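Peptidyl-prolyl cis-trans isomerase (Hirschia baltica, PDB 5EX2) probably catalyses the cis-trans isomerisation of peptide bonds preceding proline, as expected of a cyclophilin, and binds a divalent metal ion. Local coordinates at residues P14-V20 and A230-R234; F65-S70 and L201-P207; F96-P102 and D142-W148; R52-R56 and A216-D221. All coordinates share one frame; numbering follows the deposited sequence. Where two conformers were deposited one is given.

Contact 1 (P14-V20 and A230-R234); sequences PENWRSV and AWVMR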
# COMPACT_ATOMS: atom_id res chain seq x y z
N PRO A 14 12.40 7.49 -17.57
CA PRO A 14 11.64 6.26 -17.34
C PRO A 14 12.50 5.12 -16.82
O PRO A 14 11.96 4.16 -16.28
CB PRO A 14 11.06 5.94 -18.72
CG PRO A 14 11.94 6.66 -19.69
CD PRO A 14 12.40 7.89 -18.99
N GLU A 15 13.81 5.22 -16.95
CA GLU A 15 14.71 4.21 -16.40
C GLU A 15 14.64 4.20 -14.88
O GLU A 15 14.88 3.16 -14.25
CB GLU A 15 16.15 4.47 -16.86
CG GLU A 15 16.38 4.33 -18.37
CD GLU A 15 15.91 5.54 -19.20
OE1 GLU A 15 15.59 6.62 -18.62
OE2 GLU A 15 15.86 5.42 -20.44
N ASN A 16 14.29 5.34 -14.28
CA ASN A 16 14.28 5.45 -12.84
C ASN A 16 12.90 5.67 -12.25
O ASN A 16 12.75 5.60 -11.04
CB ASN A 16 15.20 6.56 -12.40
CG ASN A 16 16.64 6.14 -12.47
OD1 ASN A 16 17.05 5.21 -11.80
ND2 ASN A 16 17.42 6.82 -13.30
N TRP A 17 11.91 5.94 -13.09
CA TRP A 17 10.57 6.27 -12.60
C TRP A 17 9.49 5.52 -13.36
O TRP A 17 9.44 5.51 -14.60
CB TRP A 17 10.32 7.77 -12.70
CG TRP A 17 11.24 8.54 -11.83
CD1 TRP A 17 12.42 9.11 -12.19
CD2 TRP A 17 11.08 8.79 -10.43
NE1 TRP A 17 13.00 9.72 -11.11
CE2 TRP A 17 12.20 9.53 -10.01
CE3 TRP A 17 10.10 8.45 -9.49
CZ2 TRP A 17 12.36 9.95 -8.70
CZ3 TRP A 17 10.27 8.88 -8.18
CH2 TRP A 17 11.38 9.63 -7.80
N ARG A 18 8.60 4.92 -12.58
CA ARG A 18 7.47 4.15 -13.09
C ARG A 18 6.20 4.97 -12.93
O ARG A 18 5.88 5.43 -11.83
CB ARG A 18 7.35 2.83 -12.31
CG ARG A 18 6.13 2.00 -12.67
CD ARG A 18 6.04 0.70 -11.84
NE ARG A 18 5.92 0.95 -10.41
CZ ARG A 18 4.78 1.28 -9.81
NH1 ARG A 18 3.67 1.40 -10.51
NH2 ARG A 18 4.77 1.48 -8.50
N SER A 19 5.47 5.14 -14.02
CA SER A 19 4.21 5.88 -13.99
C SER A 19 3.13 4.99 -13.39
O SER A 19 2.93 3.86 -13.84
CB SER A 19 3.86 6.32 -15.40
OG SER A 19 2.59 6.95 -15.42
N VAL A 20 2.40 5.51 -12.40
CA VAL A 20 1.33 4.75 -11.76
C VAL A 20 0.09 4.79 -12.64
O VAL A 20 -0.34 5.84 -13.08
CB VAL A 20 1.03 5.31 -10.35
CG1 VAL A 20 -0.20 4.65 -9.73
CG2 VAL A 20 2.24 5.13 -9.43
N ALA A 230 1.15 10.27 -10.77
CA ALA A 230 2.06 9.73 -9.77
C ALA A 230 3.14 8.87 -10.40
O ALA A 230 2.92 8.19 -11.41
CB ALA A 230 1.29 8.91 -8.74
N TRP A 231 4.32 8.94 -9.81
CA TRP A 231 5.44 8.12 -10.23
C TRP A 231 6.07 7.52 -9.00
O TRP A 231 6.08 8.14 -7.93
CB TRP A 231 6.49 8.93 -11.01
CG TRP A 231 6.18 9.19 -12.47
CD1 TRP A 231 6.61 8.45 -13.56
CD2 TRP A 231 5.45 10.29 -13.00
NE1 TRP A 231 6.16 9.03 -14.72
CE2 TRP A 231 5.44 10.16 -14.40
CE3 TRP A 231 4.78 11.36 -12.42
CZ2 TRP A 231 4.80 11.07 -15.23
CZ3 TRP A 231 4.15 12.26 -13.24
CH2 TRP A 231 4.15 12.11 -14.63
N VAL A 232 6.61 6.32 -9.16
CA VAL A 232 7.30 5.59 -8.11
C VAL A 232 8.65 5.23 -8.64
O VAL A 232 8.77 4.75 -9.77
CB VAL A 232 6.52 4.34 -7.67
CG1 VAL A 232 7.29 3.54 -6.64
CG2 VAL A 232 5.16 4.72 -7.16
N MET A 233 9.69 5.48 -7.86
CA MET A 233 11.04 5.14 -8.28
C MET A 233 11.14 3.64 -8.57
O MET A 233 10.55 2.82 -7.90
CB MET A 233 12.05 5.57 -7.22
CG MET A 233 13.53 5.30 -7.59
SD MET A 233 14.67 6.00 -6.42
CE MET A 233 14.57 7.75 -6.81
N ARG A 234 11.86 3.31 -9.63
CA ARG A 234 12.08 1.93 -10.03
C ARG A 234 13.16 1.31 -9.15
O ARG A 234 14.28 1.81 -9.08
CB ARG A 234 12.48 1.85 -11.51
CG ARG A 234 11.32 2.12 -12.45
CD ARG A 234 11.64 1.84 -13.91
NE ARG A 234 10.49 2.15 -14.77
CZ ARG A 234 9.42 1.38 -14.93
NH1 ARG A 234 9.30 0.23 -14.28
NH2 ARG A 234 8.44 1.76 -15.74
O HOH W 1 16.03 3.85 -9.65
O HOH W 2 9.10 3.89 -16.90
O HOH W 3 8.43 1.15 -9.06
O HOH W 4 2.08 9.20 -14.01
O HOH W 5 -0.20 8.48 -12.65

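Contact 2 (F65-S70 and L201-P207); sequences FHRVIS and LTIGEPP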
# COMPACT_ATOMS: atom_id res chain seq x y z
N PHE A 65 -12.31 7.66 11.06
CA PHE A 65 -11.16 6.88 11.49
C PHE A 65 -11.41 6.57 12.95
O PHE A 65 -10.99 7.30 13.86
CB PHE A 65 -9.86 7.64 11.26
CG PHE A 65 -9.49 7.69 9.83
CD1 PHE A 65 -8.88 6.61 9.24
CD2 PHE A 65 -9.80 8.79 9.06
CE1 PHE A 65 -8.56 6.63 7.90
CE2 PHE A 65 -9.48 8.81 7.72
CZ PHE A 65 -8.86 7.73 7.14
N HIS A 66 -12.14 5.49 13.16
CA HIS A 66 -12.72 5.20 14.47
C HIS A 66 -11.82 4.41 15.40
O HIS A 66 -12.13 4.28 16.58
CB HIS A 66 -14.03 4.44 14.29
CG HIS A 66 -13.84 3.07 13.73
ND1 HIS A 66 -13.74 2.81 12.39
CD2 HIS A 66 -13.69 1.88 14.36
CE1 HIS A 66 -13.54 1.51 12.20
NE2 HIS A 66 -13.50 0.93 13.38
N ARG A 67 -10.72 3.87 14.90
CA ARG A 67 -9.78 3.13 15.74
C ARG A 67 -8.37 3.46 15.30
O ARG A 67 -7.92 2.99 14.26
CB ARG A 67 -10.05 1.62 15.65
CG ARG A 67 -9.08 0.74 16.43
CD ARG A 67 -9.26 -0.73 16.03
NE ARG A 67 -8.22 -1.62 16.55
CZ ARG A 67 -7.47 -2.43 15.82
NH1 ARG A 67 -7.61 -2.50 14.50
NH2 ARG A 67 -6.56 -3.20 16.41
N VAL A 68 -7.70 4.27 16.10
CA VAL A 68 -6.39 4.79 15.75
C VAL A 68 -5.47 4.58 16.93
O VAL A 68 -5.75 5.03 18.04
CB VAL A 68 -6.46 6.28 15.39
CG1 VAL A 68 -5.09 6.82 15.03
CG2 VAL A 68 -7.43 6.51 14.25
N ILE A 69 -4.39 3.84 16.69
CA ILE A 69 -3.49 3.44 17.75
C ILE A 69 -2.10 3.94 17.40
O ILE A 69 -1.56 3.62 16.33
CB ILE A 69 -3.52 1.91 17.92
CG1 ILE A 69 -4.93 1.45 18.29
CG2 ILE A 69 -2.52 1.49 18.98
CD1 ILE A 69 -5.10 -0.05 18.38
N SER A 70 -1.55 4.75 18.30
CA SER A 70 -0.23 5.33 18.10
C SER A 70 0.79 4.24 17.92
O SER A 70 0.77 3.23 18.63
CB SER A 70 0.16 6.21 19.27
OG SER A 70 1.37 6.89 18.98
N LEU A 201 -3.62 11.36 12.17
CA LEU A 201 -5.03 11.12 12.47
C LEU A 201 -5.21 10.94 13.98
O LEU A 201 -4.35 10.36 14.65
CB LEU A 201 -5.55 9.90 11.70
CG LEU A 201 -5.53 10.05 10.17
CD1 LEU A 201 -5.76 8.76 9.48
CD2 LEU A 201 -6.60 11.04 9.74
N THR A 202 -6.32 11.46 14.49
CA THR A 202 -6.54 11.53 15.93
C THR A 202 -6.62 10.13 16.54
O THR A 202 -7.37 9.27 16.08
CB THR A 202 -7.81 12.33 16.22
OG1 THR A 202 -7.65 13.66 15.71
CG2 THR A 202 -8.07 12.43 17.69
N ILE A 203 -5.84 9.94 17.59
CA ILE A 203 -5.72 8.69 18.30
C ILE A 203 -6.93 8.43 19.16
O ILE A 203 -7.43 9.35 19.80
CB ILE A 203 -4.44 8.72 19.18
CG1 ILE A 203 -3.19 8.73 18.30
CG2 ILE A 203 -4.38 7.56 20.18
CD1 ILE A 203 -1.97 9.33 18.98
N GLY A 204 -7.38 7.18 19.21
CA GLY A 204 -8.44 6.79 20.14
C GLY A 204 -9.17 5.55 19.67
O GLY A 204 -9.14 5.19 18.49
N GLU A 205 -9.85 4.91 20.61
CA GLU A 205 -10.51 3.64 20.36
C GLU A 205 -11.89 3.60 21.02
O GLU A 205 -12.14 2.81 21.93
CB GLU A 205 -9.65 2.50 20.90
CG GLU A 205 -8.22 2.54 20.39
CD GLU A 205 -7.38 1.46 21.00
OE1 GLU A 205 -7.78 0.29 20.89
OE2 GLU A 205 -6.34 1.78 21.62
N PRO A 206 -12.81 4.47 20.57
CA PRO A 206 -12.63 5.46 19.51
C PRO A 206 -12.19 6.82 20.02
O PRO A 206 -12.30 7.09 21.21
CB PRO A 206 -14.01 5.54 18.90
CG PRO A 206 -14.92 5.37 20.09
CD PRO A 206 -14.22 4.40 21.01
N PRO A 207 -11.70 7.68 19.12
CA PRO A 207 -11.51 9.08 19.50
C PRO A 207 -12.84 9.68 19.89
O PRO A 207 -13.88 9.22 19.42
CB PRO A 207 -10.97 9.73 18.22
CG PRO A 207 -10.51 8.59 17.33
CD PRO A 207 -11.44 7.46 17.68
O HOH W 6 -9.37 9.65 14.12
O HOH W 7 -5.31 4.38 20.79

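Contact 3 (F96-P102 and D142-W148); sequences FVFRRDP and DKRVESW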
# COMPACT_ATOMS: atom_id res chain seq x y z
N PHE A 96 -3.70 -13.24 2.15
CA PHE A 96 -2.64 -12.88 3.07
C PHE A 96 -1.25 -13.08 2.46
O PHE A 96 -0.27 -12.49 2.91
CB PHE A 96 -2.74 -13.70 4.35
CG PHE A 96 -4.09 -13.62 5.04
CD1 PHE A 96 -4.90 -12.51 4.95
CD2 PHE A 96 -4.53 -14.69 5.80
CE1 PHE A 96 -6.12 -12.49 5.61
CE2 PHE A 96 -5.75 -14.66 6.46
CZ PHE A 96 -6.54 -13.56 6.35
N VAL A 97 -1.20 -13.95 1.47
CA VAL A 97 0.04 -14.22 0.74
C VAL A 97 -0.32 -14.37 -0.73
O VAL A 97 -1.49 -14.53 -1.07
CB VAL A 97 0.76 -15.50 1.23
CG1 VAL A 97 1.13 -15.39 2.69
CG2 VAL A 97 -0.10 -16.73 0.99
N PHE A 98 0.68 -14.31 -1.60
CA PHE A 98 0.46 -14.61 -2.99
C PHE A 98 1.55 -15.56 -3.46
O PHE A 98 2.62 -15.64 -2.86
CB PHE A 98 0.40 -13.34 -3.85
CG PHE A 98 1.67 -12.54 -3.93
CD1 PHE A 98 2.08 -11.75 -2.87
CD2 PHE A 98 2.41 -12.52 -5.10
CE1 PHE A 98 3.23 -10.99 -2.96
CE2 PHE A 98 3.56 -11.76 -5.19
CZ PHE A 98 3.97 -10.99 -4.12
N ARG A 99 1.24 -16.30 -4.51
CA ARG A 99 2.17 -17.24 -5.14
C ARG A 99 2.95 -16.48 -6.19
O ARG A 99 2.38 -16.07 -7.21
CB ARG A 99 1.43 -18.39 -5.79
CG ARG A 99 0.51 -19.17 -4.87
CD ARG A 99 1.28 -19.86 -3.79
NE ARG A 99 2.25 -20.80 -4.36
CZ ARG A 99 3.18 -21.42 -3.64
NH1 ARG A 99 3.24 -21.19 -2.34
NH2 ARG A 99 4.04 -22.25 -4.23
N ARG A 100 4.23 -16.25 -5.93
CA ARG A 100 5.08 -15.45 -6.79
C ARG A 100 6.00 -16.31 -7.65
O ARG A 100 6.67 -17.21 -7.14
CB ARG A 100 5.87 -14.50 -5.92
CG ARG A 100 6.73 -13.53 -6.69
CD ARG A 100 7.52 -12.59 -5.78
NE ARG A 100 8.44 -13.32 -4.92
CZ ARG A 100 9.69 -13.64 -5.24
NH1 ARG A 100 10.21 -13.27 -6.41
NH2 ARG A 100 10.41 -14.34 -4.40
N ASP A 101 6.03 -16.03 -8.95
CA ASP A 101 6.97 -16.65 -9.86
C ASP A 101 8.27 -15.85 -9.84
O ASP A 101 8.32 -14.74 -10.35
CB ASP A 101 6.38 -16.68 -11.27
CG ASP A 101 7.31 -17.31 -12.30
OD1 ASP A 101 8.46 -17.65 -11.96
OD2 ASP A 101 6.88 -17.43 -13.47
N PRO A 102 9.34 -16.40 -9.24
CA PRO A 102 10.58 -15.64 -9.10
C PRO A 102 11.28 -15.34 -10.42
O PRO A 102 12.25 -14.58 -10.40
CB PRO A 102 11.47 -16.56 -8.27
CG PRO A 102 10.61 -17.61 -7.75
CD PRO A 102 9.47 -17.75 -8.67
N ASP A 142 3.60 -25.34 -8.59
CA ASP A 142 3.27 -24.24 -9.51
C ASP A 142 4.49 -23.43 -9.94
O ASP A 142 4.38 -22.42 -10.61
CB ASP A 142 2.22 -23.32 -8.87
CG ASP A 142 2.67 -22.72 -7.55
OD1 ASP A 142 3.78 -23.02 -7.06
OD2 ASP A 142 1.87 -21.95 -6.97
N LYS A 143 5.68 -23.91 -9.57
CA LYS A 143 6.93 -23.20 -9.84
C LYS A 143 6.90 -21.79 -9.27
O LYS A 143 7.51 -20.88 -9.81
CB LYS A 143 7.24 -23.17 -11.35
CG LYS A 143 7.26 -24.54 -12.01
CD LYS A 143 8.39 -25.39 -11.46
CE LYS A 143 8.69 -26.59 -12.36
NZ LYS A 143 9.76 -27.47 -11.80
N ARG A 144 6.21 -21.64 -8.15
CA ARG A 144 6.13 -20.36 -7.46
C ARG A 144 6.56 -20.54 -6.01
O ARG A 144 6.84 -21.66 -5.55
CB ARG A 144 4.71 -19.76 -7.56
CG ARG A 144 4.35 -19.39 -9.01
CD ARG A 144 2.97 -18.80 -9.15
NE ARG A 144 2.69 -18.48 -10.55
CZ ARG A 144 2.18 -17.33 -10.98
NH1 ARG A 144 1.86 -16.36 -10.14
NH2 ARG A 144 1.97 -17.16 -12.28
N VAL A 145 6.65 -19.42 -5.31
CA VAL A 145 6.97 -19.40 -3.89
C VAL A 145 6.01 -18.47 -3.20
O VAL A 145 5.41 -17.59 -3.84
CB VAL A 145 8.41 -18.96 -3.59
CG1 VAL A 145 9.38 -19.88 -4.24
CG2 VAL A 145 8.65 -17.49 -4.02
N GLU A 146 5.86 -18.66 -1.89
CA GLU A 146 5.00 -17.81 -1.11
C GLU A 146 5.66 -16.46 -0.82
O GLU A 146 6.80 -16.39 -0.37
CB GLU A 146 4.64 -18.52 0.19
CG GLU A 146 3.62 -17.79 1.03
CD GLU A 146 3.14 -18.61 2.18
OE1 GLU A 146 2.36 -19.55 1.94
OE2 GLU A 146 3.51 -18.28 3.32
N SER A 147 4.92 -15.39 -1.09
CA SER A 147 5.38 -14.04 -0.79
C SER A 147 4.25 -13.22 -0.20
O SER A 147 3.10 -13.61 -0.30
CB SER A 147 5.93 -13.37 -2.03
OG SER A 147 6.96 -14.16 -2.63
N TRP A 148 4.58 -12.11 0.43
CA TRP A 148 3.55 -11.23 0.98
C TRP A 148 4.08 -9.81 1.06
O TRP A 148 5.28 -9.59 0.95
CB TRP A 148 3.10 -11.75 2.36
CG TRP A 148 4.20 -11.99 3.36
CD1 TRP A 148 4.58 -11.15 4.38
CD2 TRP A 148 5.03 -13.16 3.48
NE1 TRP A 148 5.59 -11.72 5.10
CE2 TRP A 148 5.90 -12.94 4.56
CE3 TRP A 148 5.14 -14.36 2.76
CZ2 TRP A 148 6.86 -13.88 4.95
CZ3 TRP A 148 6.10 -15.29 3.14
CH2 TRP A 148 6.94 -15.04 4.22
O HOH W 8 1.37 -20.16 -0.52
O HOH W 9 9.36 -20.24 -11.66
O HOH W 10 4.82 -19.91 -12.49

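Contact 4 (R52-R56 and A216-D221); sequences RKVVR and AVMVSD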
# COMPACT_ATOMS: atom_id res chain seq x y z
N ARG A 52 -11.78 -0.78 -5.34
CA ARG A 52 -12.33 0.01 -6.44
C ARG A 52 -13.85 0.06 -6.40
O ARG A 52 -14.46 1.11 -6.57
CB ARG A 52 -11.90 -0.54 -7.80
CG ARG A 52 -10.43 -0.44 -8.09
CD ARG A 52 -10.17 -0.56 -9.58
NE ARG A 52 -8.75 -0.76 -9.84
CZ ARG A 52 -8.19 -1.94 -10.07
NH1 ARG A 52 -8.91 -3.05 -10.10
NH2 ARG A 52 -6.89 -2.00 -10.28
N LYS A 53 -14.45 -1.10 -6.17
CA LYS A 53 -15.89 -1.21 -6.09
C LYS A 53 -16.46 -0.34 -4.98
O LYS A 53 -17.40 0.41 -5.20
CB LYS A 53 -16.27 -2.68 -5.88
CG LYS A 53 -17.74 -2.97 -5.70
CD LYS A 53 -17.96 -4.46 -5.45
CE LYS A 53 -19.43 -4.77 -5.18
NZ LYS A 53 -20.26 -4.71 -6.41
N VAL A 54 -15.90 -0.44 -3.77
CA VAL A 54 -16.44 0.33 -2.65
C VAL A 54 -16.24 1.83 -2.88
O VAL A 54 -17.15 2.63 -2.65
CB VAL A 54 -15.81 -0.13 -1.32
CG1 VAL A 54 -16.33 0.70 -0.16
CG2 VAL A 54 -16.12 -1.59 -1.07
N VAL A 55 -15.07 2.22 -3.36
CA VAL A 55 -14.82 3.62 -3.66
C VAL A 55 -15.90 4.15 -4.59
O VAL A 55 -16.48 5.21 -4.35
CB VAL A 55 -13.40 3.83 -4.28
CG1 VAL A 55 -13.25 5.23 -4.86
CG2 VAL A 55 -12.33 3.59 -3.24
N ARG A 56 -16.20 3.39 -5.64
CA ARG A 56 -17.12 3.84 -6.67
C ARG A 56 -18.58 3.86 -6.23
O ARG A 56 -19.40 4.44 -6.91
CB ARG A 56 -16.93 2.98 -7.93
CG ARG A 56 -15.70 3.41 -8.68
CD ARG A 56 -15.26 2.37 -9.66
NE ARG A 56 -14.17 2.90 -10.44
CZ ARG A 56 -13.27 2.16 -11.09
NH1 ARG A 56 -13.32 0.83 -11.02
NH2 ARG A 56 -12.33 2.76 -11.79
N ALA A 216 -13.32 9.61 -1.29
CA ALA A 216 -12.42 8.69 -1.95
C ALA A 216 -12.74 8.72 -3.44
O ALA A 216 -13.90 8.71 -3.84
CB ALA A 216 -12.57 7.29 -1.39
N VAL A 217 -11.69 8.77 -4.26
CA VAL A 217 -11.83 8.83 -5.70
C VAL A 217 -10.79 7.97 -6.38
O VAL A 217 -9.63 8.03 -6.02
CB VAL A 217 -11.69 10.29 -6.24
CG1 VAL A 217 -11.95 10.33 -7.73
CG2 VAL A 217 -12.65 11.22 -5.52
N MET A 218 -11.22 7.17 -7.35
CA MET A 218 -10.30 6.51 -8.27
C MET A 218 -9.84 7.50 -9.33
O MET A 218 -10.66 8.15 -9.98
CB MET A 218 -10.98 5.34 -8.97
CG MET A 218 -11.45 4.23 -8.06
SD MET A 218 -10.12 3.48 -7.10
CE MET A 218 -8.91 3.15 -8.40
N VAL A 219 -8.54 7.61 -9.51
CA VAL A 219 -8.04 8.62 -10.42
C VAL A 219 -8.49 8.34 -11.86
O VAL A 219 -8.69 9.27 -12.63
CB VAL A 219 -6.49 8.72 -10.31
CG1 VAL A 219 -5.90 9.59 -11.37
CG2 VAL A 219 -6.14 9.30 -8.96
N SER A 220 -8.67 7.07 -12.22
CA SER A 220 -9.16 6.71 -13.55
C SER A 220 -10.56 7.25 -13.83
O SER A 220 -10.96 7.39 -14.98
CB SER A 220 -9.16 5.19 -13.68
OG SER A 220 -9.83 4.64 -12.58
N ASP A 221 -11.30 7.56 -12.77
CA ASP A 221 -12.67 8.05 -12.92
C ASP A 221 -12.73 9.55 -13.11
O ASP A 221 -13.79 10.10 -13.41
CB ASP A 221 -13.50 7.65 -11.72
CG ASP A 221 -13.69 6.15 -11.61
OD1 ASP A 221 -13.56 5.45 -12.63
OD2 ASP A 221 -13.96 5.67 -10.50

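Contact 1 (P14-V20 and A230-R234)
The side chain of R234 lies across the chain at R18, the centre of its guanidinium group over R18 CB, with CB 3.6 Å above the plane. NE of R234 donates to P14 O at 2.9 Å; the N-H...O angle of 137° makes this a bent bond, and the oxygen is tilted from the guanidinium plane. A water accepts from R234 NH2 and donates to W17 O, so the group is held at two points of the 14-20 segment. With an alanine here, P14 O is likely to lose this donor and R18 CB its cover. On the W17 side, M233 CB sits over the six-membered ring of the indole, 4.2 Å from its centroid and 22° off the normal, a CH-pi contact; the sulfur stays above the same ring at a longer Met-aromatic distance, and bending at chi3 (-74°) lets CE return to W17 CZ2 at 3.6 Å.

Between these two sets of side chains runs an antiparallel pairing of strands 17-19 and 229-233, in which 17-19 is the outermost strand of a three-stranded sheet. R18 and V232 form the hydrogen-bonded pair, R18 N to V232 O being 2.8 Å, while V20 N donates almost straight to A230 O. W17, S19, W231 and M233 share one face, R18 and V232 the other. There R18 runs alongside V232, NH2 3.5 Å from V232 CB, and E38 takes its NH1 in a salt bridge. From the second shell Y5 meets the W17 ring edge-to-face, and M239 of helix 238-247 touches both W17 and M233.

Contact 2 (F65-S70 and L201-P207)
The F65 ring receives L201 CD1 over the middle of one face: the methyl carbon is 3.7 Å from the ring centroid and only 7° off the normal, a CH-pi contact. L201 CD2 lies 4.0 Å from F65 CD2. F171 and L173 of the barrel strand 171-174 also touch F65, so this end of the contact belongs to the apolar interior of the cyclophilin barrel. A water donates to both F65 O and T202 O.

V68 is joined to G204 by two backbone bonds, V68 N to G204 O and G204 N to V68 O, both 2.9 Å. They make a single antiparallel bridge between strand 63-69 and a loop without regular structure. G204 has backbone angles of 157° and 162°, where a side chain would press on the preceding carbonyl oxygen and on P207. V68 sets CB 3.2 Å from T202 O, its CG1 anti to the backbone N and reaching L201 O. Before V68, H66 and R67 both face Q75 in a classic beta bulge, and the P206 ring, which follows a cis peptide bond, places CB 3.2 Å from H66 O.

At the outer end the E205 carboxylate lies against I69 CG1, and a second water donates to both V68 O and E205 OE2. Backbone bonds and waters thus tie main-chain oxygens to the loop, apolar contact being largely confined to F65 and L201.

Contact 3 (F96-P102 and D142-W148)
R99 has the most surface buried here, and it grips D142 side-on. NE donates to OD2 and NH2 to OD1, both at 2.9 Å, each oxygen using its syn lone pair, with guanidinium and carboxylate planes 22° apart. The setting is an antiparallel pair of strands, 98-100 and 145-148, with 98-100 outermost in a five-stranded sheet whose members also include 127-132. The R99 chain bends at chi2 and again at chi3, folding the guanidinium back so that one face covers V145 C. OD1 of D142 also accepts from R144 N, closing an Asx turn, although this donor comes from above the carboxylate plane. An asparagine here has no charge to set against R99 and one acceptor fewer, which would probably leave one of the two guanidinium N-H groups without its mate and the group freer to turn.

R144, extended from CG to NE, reaches across to strand 98-100: its NH1 donates to R99 O at 3.0 Å, the oxygen lying in the guanidinium plane, and D101 CB rests over one face of the group. S147, next after the two arginines in surface buried, sets its CB over the F98 ring, 4.0 Å from the centroid. D134 forms a salt bridge with R100 NH2, and T131 hydrogen-bonds S147 OG, so this polar cluster continues into strand 127-132. The metal-binding E135 lies about 7 Å from V145 between side chains. R100 NE donates to S147 OG at 2.9 Å, the oxygen just 5° out of the guanidinium plane.

Contact 4 (R52-R56 and A216-D221)
R56 and D221 approach obliquely, their guanidinium and carboxylate planes turned 43° apart, yet they form a side-on salt bridge through two nitrogens. The firmer arm is NE to OD2 at 2.8 Å: the N-H...O angle is 176°, OD2 uses its syn lone pair and lies in the guanidinium plane. The twist is paid for by the other arm, NH2 to OD1 at 3.1 Å, which bends to 137°. Full extension of R56 from CG to NE carries the group from the helix to the 3-10 segment 219-221.

M218 touches both arginines. Its CG lies beneath one face of the R56 guanidinium, 3.9 Å from NE, while bends at chi2 and chi3 fold the thioether back across R52 at about a right angle, CE meeting R52 CG at 3.9 Å. V55 points at the strand from the helix: CG1 touches M218 CG at 3.8 Å and A216 O, and both its methyls stand near A216 CB. Helix 45-57 thereby packs over strand 212-218, an arrangement found in cyclophilins.

D23 joins the polar rim, its carboxylate bridging to R56 NH2 and accepting from S220 OG, while its carbonyl accepts from R52 NE. The salt bridge lies beside an apolar patch of V55, A216 and M218. The positive R56 is likely to hold both D221 and D23 in their charged carboxylate form and ease their repulsion.

In the fold
Contacts 2 and 4 meet the same eight-stranded barrel, through its neighbouring strands 63-69 and 212-218, with centres about 25 Å apart; contact 1 belongs to a three-stranded sheet and contact 3 to a five-stranded one. All four are partly buried, mixing core residues with surface ones. Contacts 1 and 3 are regular antiparallel pairings at sheet edges, the first with tryptophans, a methionine and two arginines, the second with arginines, R99 paired to D142. Contact 2 has a single bridge to a loop, whereas contact 4 joins a helix to a strand and the 3-10 turn after it without a backbone-to-backbone bond. Along the chain, contact 1 encloses the other three, and contact 3 is nested inside contact 2.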